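Local structure of phosphatidylinositol-specific phospholipase C (Listeria monocytogenes, 2PLC) at residues Q228-L233 against M257-K262; T2-M7 against T90-K95. The protein belongs to the phosphatidylinositol-specific phospholipase C family, whose X domain adopts a TIM-barrel-type fold of strands and helices. All coordinates share one frame; numbering follows the deposited sequence.

Contact 1. Residues Q228-L233 against M257-K262; sequences QYAAAL and MDFPEK
Ala230, in the opening turns of helix 226-246, faces the bend of chain at Asp258 and Phe259 just past strand 253-257. The CA atoms of Ala230 and Asp258 lie 6.0 Å apart. The Ala230 methyl points into this gap, its CB 3.4 Å from Asp258 O. Ala230 CB is also 4.2 Å from Asp258 CB. The helix turns only a methyl group toward the loop here, consistent with the close approach of the backbones. On Phe259 the methyl meets the base of the side chain, CB to CB at 4.3 Å, and lies at the edge of the ring, near its plane. Phe259 has left-handed backbone angles (phi 45°, psi 52°), which turn the chain sharply after Asp258.

No hydrogen bond joins the two segments; the backbone oxygen and the carboxylate of Asp258 are bonded to residues outside them. Asp258 O, beside the methyl, accepts a bond from Asn234 ND2, one turn further along the same helix, while Asp258 OD1 is bonded to His25 ND1. The Phe259 ring, in turn, makes a cation-pi contact with Arg227.

Helix 226-246 is the crossover helix of a beta-alpha-beta unit between the parallel neighbours 212-216 and 253-257. Its first turns therefore lie at the C-terminal ends of the strands, beside the loop that leaves strand 253-257, as expected in a TIM-type barrel.

Contact 2. Residues T2-M7 against T90-K95; sequences TTKQWM and TQFLKK
Lys4 and Gln5, in the N-terminal segment that precedes strand 20-24, rest against Phe92 and Lys95 at the C-terminal end of helix 82-95 in a small contact of mixed character, with one buried aromatic ring bordered by longer polar chains. The backbones stay well apart, 9.3 Å between the CA atoms of Lys4 and Phe92, and side chains bridge the interval. Phe92 makes the nearest approach: a chi1 of 177° sets CG opposite the backbone N, and the ring extends from the helix until its far atom CZ is 3.6 Å from Lys4 O. The carbonyl oxygen approaches the ring obliquely, and the lysine's own CG lies 4.3 Å from Phe92 CE1. Tyr51 and Leu54 of helix 50-55 also pack on this ring.

Beside the ring, the side chains of Lys4 and Lys95 cross at about a right angle. Lys95 is bent along its length, which carries its ammonium group to within 4.0 Å of Lys4 CD, so that the amine meets the aliphatic part of its neighbour. Gln5 points its amide at the helix end. Its NE2 is 3.9 Å from Lys95 O, but its hydrogen-bond partner is Asn96 OD1, and Asn96 ND2 bonds in turn to Phe92 O.

The two ammonium nitrogens, Lys4 NZ and Lys95 NZ, are 5.1 Å apart, a proximity of like charges that is probably eased by the surroundings: Lys95 NZ is hydrogen-bonded to Tyr51 OH and forms a long, weak ion pair with Glu55 OE2; the Lys4 side chain also touches Glu55. With no hydrogen bond across it, the contact probably rests mainly on van der Waals packing, while the hydrogen bonds named here go to adjoining residues.

Neither contact is deep core: both are partly buried, 15 to 16 Å from the centre of the chain, and they share no helix or strand. Their centres lie about 23 Å apart. Contact 1 is local, joining a helix to the loop after the strand that follows it, whereas contact 2 brings the extreme N-terminus to a helix 83 residues further on. Their chemistry differs: in contact 1 a methyl meets a closely approaching backbone, while in contact 2 an aromatic ring and long polar chains span a wider gap. The common principle is that neither interface is hydrogen-bonded internally, and several of the polar groups, such as Asp258 O and Lys95 NZ, are bonded to neighbouring residues.

Contact 1. Residues Q228-L233 against M257-K262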
loop_
_atom_site.group_PDB
_atom_site.type_symbol
_atom_site.label_atom_id
_atom_site.label_comp_id
_atom_site.label_asym_id
_atom_site.label_seq_id
_atom_site.Cartn_x
_atom_site.Cartn_y
_atom_site.Cartn_z
ATOM N N GLN A 228 12.355 6.836 -14.188
ATOM C CA GLN A 228 13.775 6.511 -14.287
ATOM C C GLN A 228 14.262 5.681 -13.100
ATOM O O GLN A 228 14.958 4.684 -13.287
ATOM C CB GLN A 228 14.608 7.777 -14.425
ATOM C CG GLN A 228 14.403 8.482 -15.750
ATOM C CD GLN A 228 15.161 9.783 -15.822
ATOM O OE1 GLN A 228 14.856 10.732 -15.100
ATOM N NE2 GLN A 228 16.169 9.833 -16.684
ATOM N N TYR A 229 13.875 6.075 -11.889
ATOM C CA TYR A 229 14.262 5.346 -10.682
ATOM C C TYR A 229 13.776 3.900 -10.723
ATOM O O TYR A 229 14.526 2.977 -10.393
ATOM C CB TYR A 229 13.677 6.009 -9.438
ATOM C CG TYR A 229 14.556 7.049 -8.789
ATOM C CD1 TYR A 229 15.673 6.673 -8.039
ATOM C CD2 TYR A 229 14.257 8.410 -8.890
ATOM C CE1 TYR A 229 16.468 7.622 -7.403
ATOM C CE2 TYR A 229 15.051 9.370 -8.256
ATOM C CZ TYR A 229 16.154 8.965 -7.514
ATOM O OH TYR A 229 16.945 9.903 -6.881
ATOM N N ALA A 230 12.513 3.718 -11.111
ATOM C CA ALA A 230 11.888 2.401 -11.185
ATOM C C ALA A 230 12.579 1.501 -12.196
ATOM O O ALA A 230 12.755 0.306 -11.951
ATOM C CB ALA A 230 10.407 2.539 -11.524
ATOM N N ALA A 231 12.971 2.082 -13.326
ATOM C CA ALA A 231 13.660 1.338 -14.375
ATOM C C ALA A 231 15.009 0.816 -13.878
ATOM O O ALA A 231 15.466 -0.247 -14.296
ATOM C CB ALA A 231 13.849 2.213 -15.593
ATOM N N ALA A 232 15.634 1.556 -12.968
ATOM C CA ALA A 232 16.920 1.142 -12.416
ATOM C C ALA A 232 16.769 0.178 -11.248
ATOM O O ALA A 232 17.441 -0.851 -11.202
ATOM C CB ALA A 232 17.711 2.363 -11.966
ATOM N N LEU A 233 15.824 0.486 -10.358
ATOM C CA LEU A 233 15.591 -0.273 -9.135
ATOM C C LEU A 233 14.737 -1.536 -9.089
ATOM O O LEU A 233 15.119 -2.502 -8.420
ATOM C CB LEU A 233 15.113 0.679 -8.043
ATOM C CG LEU A 233 16.167 1.679 -7.578
ATOM C CD1 LEU A 233 15.529 2.848 -6.859
ATOM C CD2 LEU A 233 17.168 0.969 -6.700
ATOM N N MET A 257 6.226 -0.068 -4.863
ATOM C CA MET A 257 6.838 0.379 -6.109
ATOM C C MET A 257 6.078 1.331 -7.031
ATOM O O MET A 257 4.855 1.506 -6.937
ATOM C CB MET A 257 7.182 -0.859 -6.951
ATOM C CG MET A 257 7.903 -1.965 -6.210
ATOM S SD MET A 257 7.827 -3.529 -7.074
ATOM C CE MET A 257 6.228 -4.143 -6.508
ATOM N N ASP A 258 6.850 1.933 -7.933
ATOM C CA ASP A 258 6.356 2.804 -8.992
ATOM C C ASP A 258 6.557 1.917 -10.217
ATOM O O ASP A 258 7.532 1.163 -10.274
ATOM C CB ASP A 258 7.243 4.033 -9.182
ATOM C CG ASP A 258 6.988 5.113 -8.164
ATOM O OD1 ASP A 258 5.882 5.161 -7.583
ATOM O OD2 ASP A 258 7.905 5.937 -7.964
ATOM N N PHE A 259 5.619 1.973 -11.160
ATOM C CA PHE A 259 5.687 1.201 -12.401
ATOM C C PHE A 259 6.098 -0.274 -12.260
ATOM O O PHE A 259 7.020 -0.735 -12.933
ATOM C CB PHE A 259 6.634 1.893 -13.394
ATOM C CG PHE A 259 6.225 3.289 -13.757
ATOM C CD1 PHE A 259 5.212 3.510 -14.678
ATOM C CD2 PHE A 259 6.879 4.382 -13.206
ATOM C CE1 PHE A 259 4.858 4.804 -15.050
ATOM C CE2 PHE A 259 6.536 5.674 -13.569
ATOM C CZ PHE A 259 5.523 5.890 -14.494
ATOM N N PRO A 260 5.425 -1.035 -11.382
ATOM C CA PRO A 260 5.819 -2.438 -11.254
ATOM C C PRO A 260 5.367 -3.267 -12.444
ATOM O O PRO A 260 4.284 -3.050 -12.984
ATOM C CB PRO A 260 5.086 -2.873 -9.992
ATOM C CG PRO A 260 3.825 -2.052 -10.046
ATOM C CD PRO A 260 4.356 -0.697 -10.427
ATOM N N GLU A 261 6.217 -4.193 -12.871
ATOM C CA GLU A 261 5.887 -5.083 -13.978
ATOM C C GLU A 261 5.225 -6.347 -13.439
ATOM O O GLU A 261 5.457 -6.740 -12.294
ATOM C CB GLU A 261 7.142 -5.442 -14.765
ATOM C CG GLU A 261 7.751 -4.257 -15.470
ATOM C CD GLU A 261 8.887 -4.651 -16.378
ATOM O OE1 GLU A 261 9.982 -4.973 -15.861
ATOM O OE2 GLU A 261 8.679 -4.643 -17.612
ATOM N N LYS A 262 4.382 -6.960 -14.267
ATOM C CA LYS A 262 3.661 -8.185 -13.909
ATOM C C LYS A 262 4.611 -9.256 -13.376
ATOM O O LYS A 262 4.285 -9.974 -12.433
ATOM C CB LYS A 262 2.942 -8.747 -15.138
ATOM C CG LYS A 262 1.983 -7.801 -15.844
ATOM C CD LYS A 262 0.581 -7.871 -15.267
ATOM C CE LYS A 262 -0.434 -7.213 -16.196
ATOM N NZ LYS A 262 -0.562 -7.940 -17.493
#

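Contact 2. Residues T2-M7 against T90-K95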
loop_
_atom_site.group_PDB
_atom_site.type_symbol
_atom_site.label_atom_id
_atom_site.label_comp_id
_atom_site.label_asym_id
_atom_site.label_seq_id
_atom_site.Cartn_x
_atom_site.Cartn_y
_atom_site.Cartn_z
ATOM N N THR A 2 -3.069 -18.209 -9.273
ATOM C CA THR A 2 -3.339 -16.945 -9.950
ATOM C C THR A 2 -3.074 -15.749 -9.046
ATOM O O THR A 2 -3.361 -15.781 -7.847
ATOM C CB THR A 2 -4.799 -16.860 -10.434
ATOM O OG1 THR A 2 -5.684 -17.109 -9.332
ATOM C CG2 THR A 2 -5.061 -17.864 -11.546
ATOM N N THR A 3 -2.535 -14.689 -9.640
ATOM C CA THR A 3 -2.240 -13.459 -8.914
ATOM C C THR A 3 -3.535 -12.812 -8.433
ATOM O O THR A 3 -3.534 -12.012 -7.498
ATOM C CB THR A 3 -1.493 -12.453 -9.809
ATOM O OG1 THR A 3 -2.255 -12.216 -11.000
ATOM C CG2 THR A 3 -0.122 -12.988 -10.187
ATOM N N LYS A 4 -4.644 -13.177 -9.067
ATOM C CA LYS A 4 -5.951 -12.631 -8.714
ATOM C C LYS A 4 -6.451 -13.124 -7.349
ATOM O O LYS A 4 -7.229 -12.440 -6.683
ATOM C CB LYS A 4 -6.960 -12.967 -9.813
ATOM C CG LYS A 4 -8.296 -12.267 -9.678
ATOM C CD LYS A 4 -9.129 -12.439 -10.937
ATOM C CE LYS A 4 -9.467 -13.900 -11.197
ATOM N NZ LYS A 4 -10.191 -14.074 -12.489
ATOM N N GLN A 5 -5.981 -14.299 -6.930
ATOM C CA GLN A 5 -6.382 -14.878 -5.648
ATOM C C GLN A 5 -5.224 -15.573 -4.943
ATOM O O GLN A 5 -5.403 -16.641 -4.364
ATOM C CB GLN A 5 -7.518 -15.885 -5.852
ATOM C CG GLN A 5 -8.761 -15.308 -6.510
ATOM C CD GLN A 5 -9.922 -16.279 -6.533
ATOM O OE1 GLN A 5 -9.731 -17.496 -6.573
ATOM N NE2 GLN A 5 -11.140 -15.744 -6.499
ATOM N N TRP A 6 -4.046 -14.954 -4.959
ATOM C CA TRP A 6 -2.870 -15.556 -4.332
ATOM C C TRP A 6 -2.927 -15.697 -2.814
ATOM O O TRP A 6 -2.438 -16.690 -2.275
ATOM C CB TRP A 6 -1.582 -14.839 -4.756
ATOM C CG TRP A 6 -1.410 -13.419 -4.246
ATOM C CD1 TRP A 6 -1.874 -12.270 -4.832
ATOM C CD2 TRP A 6 -0.640 -13.001 -3.106
ATOM N NE1 TRP A 6 -1.428 -11.167 -4.137
ATOM C CE2 TRP A 6 -0.671 -11.585 -3.075
ATOM C CE3 TRP A 6 0.077 -13.685 -2.113
ATOM C CZ2 TRP A 6 -0.011 -10.844 -2.090
ATOM C CZ3 TRP A 6 0.733 -12.948 -1.136
ATOM C CH2 TRP A 6 0.685 -11.540 -1.131
ATOM N N MET A 7 -3.538 -14.734 -2.126
ATOM C CA MET A 7 -3.629 -14.788 -0.663
ATOM C C MET A 7 -4.576 -15.865 -0.138
ATOM O O MET A 7 -4.427 -16.330 0.990
ATOM C CB MET A 7 -4.034 -13.429 -0.084
ATOM C CG MET A 7 -3.049 -12.312 -0.375
ATOM S SD MET A 7 -3.503 -10.797 0.446
ATOM C CE MET A 7 -2.148 -10.583 1.556
ATOM N N THR A 90 -13.989 -2.721 -3.085
ATOM C CA THR A 90 -15.094 -3.522 -2.585
ATOM C C THR A 90 -15.582 -4.567 -3.588
ATOM O O THR A 90 -15.845 -5.707 -3.213
ATOM C CB THR A 90 -16.223 -2.599 -2.139
ATOM O OG1 THR A 90 -15.821 -1.944 -0.934
ATOM C CG2 THR A 90 -17.486 -3.363 -1.892
ATOM N N GLN A 91 -15.683 -4.191 -4.860
ATOM C CA GLN A 91 -16.116 -5.129 -5.891
ATOM C C GLN A 91 -15.095 -6.246 -6.060
ATOM O O GLN A 91 -15.458 -7.395 -6.320
ATOM C CB GLN A 91 -16.339 -4.413 -7.225
ATOM C CG GLN A 91 -17.637 -3.620 -7.291
ATOM C CD GLN A 91 -18.866 -4.482 -7.031
ATOM O OE1 GLN A 91 -19.219 -5.342 -7.841
ATOM N NE2 GLN A 91 -19.520 -4.257 -5.896
ATOM N N PHE A 92 -13.817 -5.907 -5.902
ATOM C CA PHE A 92 -12.744 -6.884 -6.030
ATOM C C PHE A 92 -12.793 -7.877 -4.875
ATOM O O PHE A 92 -12.651 -9.083 -5.077
ATOM C CB PHE A 92 -11.382 -6.192 -6.050
ATOM C CG PHE A 92 -10.227 -7.147 -6.109
ATOM C CD1 PHE A 92 -9.869 -7.745 -7.308
ATOM C CD2 PHE A 92 -9.520 -7.478 -4.958
ATOM C CE1 PHE A 92 -8.826 -8.660 -7.364
ATOM C CE2 PHE A 92 -8.472 -8.398 -5.001
ATOM C CZ PHE A 92 -8.127 -8.989 -6.208
ATOM N N LEU A 93 -12.958 -7.355 -3.663
ATOM C CA LEU A 93 -13.031 -8.189 -2.465
ATOM C C LEU A 93 -14.284 -9.055 -2.428
ATOM O O LEU A 93 -14.328 -10.065 -1.722
ATOM C CB LEU A 93 -12.972 -7.322 -1.213
ATOM C CG LEU A 93 -11.616 -6.682 -0.954
ATOM C CD1 LEU A 93 -11.706 -5.738 0.224
ATOM C CD2 LEU A 93 -10.585 -7.773 -0.713
ATOM N N LYS A 94 -15.304 -8.640 -3.176
ATOM C CA LYS A 94 -16.567 -9.363 -3.254
ATOM C C LYS A 94 -16.393 -10.555 -4.192
ATOM O O LYS A 94 -16.902 -11.645 -3.935
ATOM C CB LYS A 94 -17.664 -8.432 -3.781
ATOM C CG LYS A 94 -19.056 -9.044 -3.820
ATOM C CD LYS A 94 -20.088 -8.094 -4.431
ATOM C CE LYS A 94 -20.291 -6.843 -3.579
ATOM N NZ LYS A 94 -21.372 -5.961 -4.116
ATOM N N LYS A 95 -15.635 -10.335 -5.260
ATOM C CA LYS A 95 -15.372 -11.351 -6.273
ATOM C C LYS A 95 -14.315 -12.363 -5.794
ATOM O O LYS A 95 -14.390 -13.551 -6.110
ATOM C CB LYS A 95 -14.906 -10.663 -7.556
ATOM C CG LYS A 95 -15.261 -11.386 -8.847
ATOM C CD LYS A 95 -14.107 -11.320 -9.840
ATOM C CE LYS A 95 -13.583 -9.902 -9.991
ATOM N NZ LYS A 95 -12.102 -9.903 -10.164
#